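Local structure of succinate--CoA ligase subunit alpha (Campylobacter jejuni, 6MEL) at residues I96-P101 / G121-G126; N8-V13 / G32-G37; Y159-Q164 / A278-E283. The protein is the alpha subunit of a two-subunit CoA ligase, pairing a Rossmann-type CoA-binding domain with a CoA-ligase domain. All coordinates share one frame; numbering follows the deposited sequence.

Interaction 1. Residues I96-P101 / G121-G126; sequences ITEHTP and GPNCPG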
# COMPACT_ATOMS: atom_id res chain seq x y z
N ILE A 96 -4.29 4.89 -13.93
CA ILE A 96 -3.81 5.94 -13.05
C ILE A 96 -4.31 5.75 -11.62
O ILE A 96 -3.54 5.96 -10.68
CB ILE A 96 -4.23 7.32 -13.58
CG1 ILE A 96 -3.72 7.55 -15.01
CG2 ILE A 96 -3.80 8.42 -12.63
CD1 ILE A 96 -2.23 7.32 -15.20
N THR A 97 -5.59 5.38 -11.48
CA THR A 97 -6.37 5.51 -10.25
C THR A 97 -5.74 4.71 -9.09
O THR A 97 -5.21 3.60 -9.27
CB THR A 97 -7.78 4.97 -10.50
OG1 THR A 97 -8.24 5.65 -11.68
CG2 THR A 97 -8.74 5.16 -9.35
N GLU A 98 -5.77 5.34 -7.92
CA GLU A 98 -5.34 4.77 -6.65
C GLU A 98 -6.56 4.18 -5.91
O GLU A 98 -7.69 4.53 -6.20
CB GLU A 98 -4.68 5.86 -5.78
CG GLU A 98 -4.03 5.31 -4.50
CD GLU A 98 -3.01 6.22 -3.79
OE1 GLU A 98 -3.19 7.45 -3.97
OE2 GLU A 98 -2.03 5.70 -3.08
N HIS A 99 -6.30 3.29 -4.95
CA HIS A 99 -7.25 2.70 -3.99
C HIS A 99 -8.11 1.61 -4.65
O HIS A 99 -9.21 1.31 -4.16
CB HIS A 99 -8.08 3.78 -3.25
CG HIS A 99 -7.27 4.80 -2.55
ND1 HIS A 99 -6.25 4.45 -1.65
CD2 HIS A 99 -7.24 6.15 -2.66
CE1 HIS A 99 -5.68 5.54 -1.19
NE2 HIS A 99 -6.23 6.60 -1.83
N THR A 100 -7.61 0.99 -5.73
CA THR A 100 -8.32 -0.16 -6.32
C THR A 100 -8.25 -1.34 -5.34
O THR A 100 -7.17 -1.67 -4.86
CB THR A 100 -7.73 -0.56 -7.68
OG1 THR A 100 -7.76 0.56 -8.56
CG2 THR A 100 -8.46 -1.73 -8.31
N PRO A 101 -9.37 -2.00 -4.98
CA PRO A 101 -9.28 -3.21 -4.16
C PRO A 101 -8.29 -4.23 -4.75
O PRO A 101 -8.28 -4.46 -5.97
CB PRO A 101 -10.74 -3.71 -4.11
CG PRO A 101 -11.57 -2.46 -4.32
CD PRO A 101 -10.76 -1.65 -5.32
N GLY A 121 0.44 0.21 -14.12
CA GLY A 121 -0.29 0.64 -12.94
C GLY A 121 -0.89 -0.57 -12.23
O GLY A 121 -0.40 -1.70 -12.39
N PRO A 122 -1.91 -0.41 -11.38
CA PRO A 122 -2.58 0.85 -11.13
C PRO A 122 -1.83 1.72 -10.14
O PRO A 122 -0.71 1.38 -9.76
CB PRO A 122 -3.94 0.38 -10.57
CG PRO A 122 -3.59 -0.85 -9.79
CD PRO A 122 -2.51 -1.52 -10.61
N ASN A 123 -2.43 2.85 -9.74
CA ASN A 123 -1.87 3.76 -8.73
C ASN A 123 -0.51 4.27 -9.23
O ASN A 123 0.55 4.10 -8.58
CB ASN A 123 -1.70 3.10 -7.36
CG ASN A 123 -1.32 4.09 -6.29
OD1 ASN A 123 -1.37 5.29 -6.53
ND2 ASN A 123 -0.91 3.61 -5.12
N CYS A 124 -0.53 4.88 -10.42
CA CYS A 124 0.68 5.33 -11.06
C CYS A 124 0.39 6.60 -11.84
O CYS A 124 -0.77 6.94 -12.14
CB CYS A 124 1.26 4.26 -11.99
SG CYS A 124 0.44 4.10 -13.60
N PRO A 125 1.45 7.35 -12.21
CA PRO A 125 1.24 8.57 -12.99
C PRO A 125 1.21 8.33 -14.50
O PRO A 125 0.89 9.27 -15.23
CB PRO A 125 2.44 9.42 -12.56
CG PRO A 125 3.52 8.37 -12.37
CD PRO A 125 2.81 7.25 -11.66
N GLY A 126 1.50 7.10 -14.95
CA GLY A 126 1.43 6.74 -16.35
C GLY A 126 2.77 6.63 -17.04
O GLY A 126 3.77 6.26 -16.44

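Interaction 2. Residues N8-V13 / G32-G37; sequences NTKVIV and GTNIVG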
# COMPACT_ATOMS: atom_id res chain seq x y z
N ASN A 8 2.56 8.70 -32.51
CA ASN A 8 1.56 8.11 -33.38
C ASN A 8 0.66 7.13 -32.63
O ASN A 8 -0.38 6.79 -33.14
CB ASN A 8 2.19 7.37 -34.57
CG ASN A 8 2.99 8.33 -35.44
OD1 ASN A 8 2.58 9.48 -35.66
ND2 ASN A 8 4.18 7.91 -35.84
N THR A 9 1.07 6.66 -31.45
CA THR A 9 0.24 5.66 -30.75
C THR A 9 -1.20 6.20 -30.60
O THR A 9 -1.40 7.23 -30.02
CB THR A 9 0.82 5.35 -29.36
OG1 THR A 9 2.21 5.04 -29.49
CG2 THR A 9 0.07 4.24 -28.66
N LYS A 10 -2.20 5.46 -31.05
CA LYS A 10 -3.58 5.83 -30.84
C LYS A 10 -4.05 5.41 -29.45
O LYS A 10 -3.90 4.24 -29.09
CB LYS A 10 -4.46 5.14 -31.88
CG LYS A 10 -4.07 5.47 -33.32
CD LYS A 10 -5.24 5.44 -34.28
CE LYS A 10 -4.98 4.57 -35.48
NZ LYS A 10 -5.06 3.15 -35.07
N VAL A 11 -4.68 6.36 -28.75
CA VAL A 11 -5.06 6.19 -27.37
C VAL A 11 -6.53 6.53 -27.20
O VAL A 11 -6.94 7.60 -27.63
CB VAL A 11 -4.23 7.13 -26.47
CG1 VAL A 11 -4.70 7.06 -25.01
CG2 VAL A 11 -2.73 6.88 -26.60
N ILE A 12 -7.27 5.67 -26.48
CA ILE A 12 -8.58 6.00 -25.97
C ILE A 12 -8.48 6.21 -24.47
O ILE A 12 -7.62 5.63 -23.78
CB ILE A 12 -9.61 4.91 -26.29
CG1 ILE A 12 -9.12 3.54 -25.86
CG2 ILE A 12 -9.96 4.94 -27.76
CD1 ILE A 12 -10.19 2.48 -25.93
N VAL A 13 -9.42 7.00 -23.95
CA VAL A 13 -9.46 7.31 -22.52
C VAL A 13 -10.72 6.68 -21.94
O VAL A 13 -11.82 6.97 -22.37
CB VAL A 13 -9.44 8.83 -22.31
CG1 VAL A 13 -9.49 9.19 -20.85
CG2 VAL A 13 -8.25 9.49 -23.00
N GLY A 32 1.14 16.26 -27.42
CA GLY A 32 1.35 15.54 -28.69
C GLY A 32 0.69 14.17 -28.75
O GLY A 32 0.74 13.50 -29.78
N THR A 33 0.04 13.75 -27.65
CA THR A 33 -0.54 12.40 -27.60
C THR A 33 -1.71 12.30 -28.59
O THR A 33 -2.62 13.12 -28.56
CB THR A 33 -1.06 12.03 -26.20
OG1 THR A 33 -0.04 12.34 -25.24
CG2 THR A 33 -1.46 10.58 -26.11
N ASN A 34 -1.72 11.25 -29.39
CA ASN A 34 -2.80 10.98 -30.35
C ASN A 34 -4.02 10.36 -29.65
O ASN A 34 -4.33 9.19 -29.83
CB ASN A 34 -2.30 10.05 -31.47
CG ASN A 34 -3.27 9.95 -32.64
OD1 ASN A 34 -4.17 10.76 -32.75
ND2 ASN A 34 -3.15 8.93 -33.49
N ILE A 35 -4.74 11.14 -28.86
CA ILE A 35 -5.96 10.66 -28.29
C ILE A 35 -7.04 10.68 -29.36
O ILE A 35 -7.38 11.76 -29.86
CB ILE A 35 -6.32 11.47 -27.04
CG1 ILE A 35 -5.31 11.19 -25.92
CG2 ILE A 35 -7.74 11.15 -26.61
CD1 ILE A 35 -5.54 11.92 -24.63
N VAL A 36 -7.67 9.53 -29.63
CA VAL A 36 -8.60 9.44 -30.75
C VAL A 36 -10.04 9.36 -30.25
O VAL A 36 -10.93 9.33 -31.07
CB VAL A 36 -8.31 8.25 -31.68
CG1 VAL A 36 -7.01 8.44 -32.43
CG2 VAL A 36 -8.30 6.94 -30.90
N GLY A 37 -10.25 9.32 -28.94
CA GLY A 37 -11.61 9.06 -28.43
C GLY A 37 -11.61 8.65 -26.97
O GLY A 37 -10.58 8.50 -26.30
O HOH W 1 0.23 9.10 -28.97

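Interaction 3. Residues Y159-Q164 / A278-E283; sequences YEAANQ and ALIGEE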
# COMPACT_ATOMS: atom_id res chain seq x y z
N TYR A 159 9.61 12.55 -10.96
CA TYR A 159 9.80 13.87 -11.57
C TYR A 159 11.10 14.46 -11.00
O TYR A 159 11.88 15.07 -11.72
CB TYR A 159 8.59 14.80 -11.32
CG TYR A 159 7.22 14.18 -11.55
CD1 TYR A 159 7.04 13.10 -12.40
CD2 TYR A 159 6.12 14.64 -10.86
CE1 TYR A 159 5.79 12.50 -12.55
CE2 TYR A 159 4.86 14.05 -11.00
CZ TYR A 159 4.70 12.96 -11.83
OH TYR A 159 3.46 12.39 -11.98
N GLU A 160 11.28 14.29 -9.68
CA GLU A 160 12.51 14.71 -9.00
C GLU A 160 13.71 14.05 -9.70
O GLU A 160 14.71 14.72 -9.97
CB GLU A 160 12.45 14.35 -7.52
CG GLU A 160 13.74 14.57 -6.75
CD GLU A 160 14.26 16.00 -6.72
OE1 GLU A 160 13.42 16.93 -6.71
OE2 GLU A 160 15.51 16.19 -6.76
N ALA A 161 13.65 12.74 -9.96
CA ALA A 161 14.77 12.01 -10.60
C ALA A 161 14.98 12.53 -12.03
O ALA A 161 16.12 12.86 -12.43
CB ALA A 161 14.53 10.53 -10.58
N ALA A 162 13.88 12.67 -12.77
CA ALA A 162 13.95 13.13 -14.15
C ALA A 162 14.61 14.50 -14.19
O ALA A 162 15.48 14.78 -15.00
CB ALA A 162 12.58 13.14 -14.78
N ASN A 163 14.21 15.36 -13.25
CA ASN A 163 14.70 16.72 -13.22
C ASN A 163 16.21 16.72 -12.92
O ASN A 163 16.97 17.54 -13.53
CB ASN A 163 13.90 17.58 -12.24
CG ASN A 163 14.03 19.05 -12.53
OD1 ASN A 163 13.98 19.45 -13.69
ND2 ASN A 163 14.25 19.84 -11.49
N GLN A 164 16.65 15.86 -11.98
CA GLN A 164 18.08 15.77 -11.68
C GLN A 164 18.86 15.35 -12.95
O GLN A 164 20.01 15.77 -13.22
CB GLN A 164 18.36 14.80 -10.54
CG GLN A 164 17.91 15.28 -9.16
CD GLN A 164 18.14 14.17 -8.17
OE1 GLN A 164 18.98 13.31 -8.42
NE2 GLN A 164 17.41 14.16 -7.06
N ALA A 278 19.02 12.66 -3.58
CA ALA A 278 19.45 13.91 -4.22
C ALA A 278 20.48 13.64 -5.30
O ALA A 278 20.68 14.53 -6.09
CB ALA A 278 20.04 14.86 -3.21
N LEU A 279 21.09 12.44 -5.32
CA LEU A 279 22.29 12.17 -6.12
C LEU A 279 22.06 11.19 -7.29
O LEU A 279 23.01 10.62 -7.83
CB LEU A 279 23.36 11.66 -5.16
CG LEU A 279 23.68 12.57 -3.98
CD1 LEU A 279 24.91 12.03 -3.23
CD2 LEU A 279 23.94 14.01 -4.41
N ILE A 280 20.80 11.04 -7.74
CA ILE A 280 20.48 10.18 -8.87
C ILE A 280 21.07 10.76 -10.17
O ILE A 280 21.65 10.01 -10.98
CB ILE A 280 18.96 9.96 -8.97
CG1 ILE A 280 18.42 9.23 -7.73
CG2 ILE A 280 18.58 9.20 -10.24
CD1 ILE A 280 16.90 9.27 -7.62
N GLY A 281 20.85 12.06 -10.41
CA GLY A 281 21.45 12.75 -11.55
C GLY A 281 22.98 12.60 -11.56
O GLY A 281 23.58 12.29 -12.57
N GLU A 282 23.60 12.81 -10.41
CA GLU A 282 25.03 12.71 -10.31
C GLU A 282 25.50 11.31 -10.69
O GLU A 282 26.57 11.17 -11.29
CB GLU A 282 25.51 13.06 -8.91
CG GLU A 282 25.47 14.55 -8.62
CD GLU A 282 26.22 14.91 -7.32
OE1 GLU A 282 27.00 14.06 -6.86
OE2 GLU A 282 25.95 15.98 -6.75
N GLU A 283 24.73 10.27 -10.33
CA GLU A 283 25.15 8.91 -10.64
C GLU A 283 25.17 8.71 -12.15
O GLU A 283 26.09 8.09 -12.71
CB GLU A 283 24.28 7.85 -9.97
CG GLU A 283 24.91 6.49 -9.92
CD GLU A 283 26.11 6.36 -8.99
OE1 GLU A 283 26.40 7.31 -8.26
OE2 GLU A 283 26.75 5.32 -9.04

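Interaction 1. Residues I96-P101 / G121-G126
Cys124 N donates to Ile96 O (3.2 Å) and Asn123 N to Thr97 O (2.9 Å), so two irregular loops are joined by backbone bonds without forming a ladder. Asn123 has left-handed backbone angles, and a cis peptide bond precedes Pro122. Asn123 and Cys124, two successive residues, both give their N-H groups to the other loop. Ile96 and Cys124 also meet the other way, with a CA-H...O contact from Ile96 CA to Cys124 O (3.3 Å). The Ile96 side chain wraps the same carbonyl. Its CG2 and CD1 are each 3.4 Å from Cys124 O. CG1 stands anti to the carbonyl carbon (chi1 -57°), and CD1 goes on to touch Pro125 C. Glu98 and Asn123 lie side by side and point the same way. Their carboxylate and amide planes are 35° apart. Asn123 OD1 rests against Glu98 CG (3.3 Å), and Asn123 ND2 gives a weak hydrogen bond to Glu98 OE2 (3.1 Å). ND2 also bonds to Asp181 OD1, which probably fixes the rotation of the amide. Glu98 CG sits over the centre of the His99 ring. Thr97 OG1 turns to Val73 O, while its backbone O meets Pro122 CB. The loops follow the parallel strands 92-95 and 118-120 of the Rossmann-type sheet. One leads to Pro101, the N-cap of helix 102-115, and the other enters strand 126-129 of the second sheet. Helix 78-87 packs on Thr97 and Thr100 through Val78, and another protein chain touches His99 and Pro101.

Interaction 2. Residues N8-V13 / G32-G37
Ile35 packs against Val11 and Val13 on one face of a parallel strand pair. Its CB lies 4.0 Å from Val11 O. At CG2 it meets that same oxygen and Val13 CG2. CG1, anti to the carbonyl carbon (chi1 -68°), faces Val11 CB at 4.2 Å, and the tip, CD1, ends against Val13 CG2 (4.0 Å). Val11 CG2 also touches Thr33 CG2. Three backbone bonds hold the pair: Val11 N to Asn34 O, Val36 N to Val11 O (2.9 Å) and Val13 N to Gly37 O. Asn34 centres an inverse gamma turn, and the directions of the short strand segments differ by 52°. Before the first direct bond, a water links Thr9 O (2.7 Å) to Asn34 N (2.9 Å). The Asn34 side chain lies alongside Lys10, with ND2 3.6 Å from Lys10 CG. Lys10 CD continues to Val36 CG1. These strands, 10-14 and 34-39, and helix 19-31 form a right-handed beta-alpha-beta unit of the Rossmann-type domain. Strand 68-71 flanks 10-14 on its other edge. Leu135 of strand 133-136 touches Val11 and Thr33, while helix 57-64 lies against Ile12 and Val36.

Interaction 3. Residues Y159-Q164 / A278-E283
Gln164 lays its amide against Ala278 and the start of helix 280-288. Its CD lies 3.3 Å from Ala278 O. The chain runs extended beyond CG (chi2 175°), which carries CD from helix 156-167 to the other helix. There OE1 accepts a hydrogen bond from Gly281 N at 3.0 Å. The bond is nearly straight, 170° at the hydrogen, and Gly281 N lies in the plane of the side-chain carbonyl. Ile280 N is also 3.0 Å from Gln164 OE1. The oxygen sits at the N-terminal end of helix 280-288, where the helix end would be expected to favour a partial negative charge. OE1 also lies close to Ala278 O, another acceptor, so the two oxygens do not bond. The other end of the amide is gripped too. Gln164 NE2 donates to Glu160 OE2 at 2.8 Å with an angle of 175°. The carboxylate oxygen is in the amide plane and uses its anti lone pair. NE2 is bonded to Pro277 O as well. Glu160, one turn earlier in the same helix, and Pro277 O together probably fix the rotation of the amide. Glu160 OE1 is itself paired with a basic side chain of another protein chain. Gly281 has no side chain, and the two backbones come close: the CA atoms of Gln164 and Gly281 are 4.5 Å apart. Ala161 CB meets Ile280 CD1 at 4.0 Å. The contact joins helix 156-167 to the start of helix 280-288. Ile280 also rests on Val205 and Ile207 of strand 203-209 and on Phe233 of strand 230-235, which places the start of helix 280-288 against the second mixed sheet, with helix 156-167 beside it.

The three contacts run in series along the chain, from interaction 2 to interaction 1 to interaction 3. Interaction 2 belongs to the Rossmann-type sheet. Interaction 1 stands where the chain leaves that sheet for the second one, and interaction 3 joins two helices beside the second. Centres of interactions 1 and 2 are about 20 Å apart, and their nearest atoms are about 8 Å apart. Interactions 1 and 3 have centres about 24 Å apart but touch directly: Pro125 CB packs on Tyr159 OH at 3.2 Å. Interactions 2 and 3 are the most distant, with centres about 30 Å apart. Another protein chain reaches interactions 1 and 3, but not interaction 2.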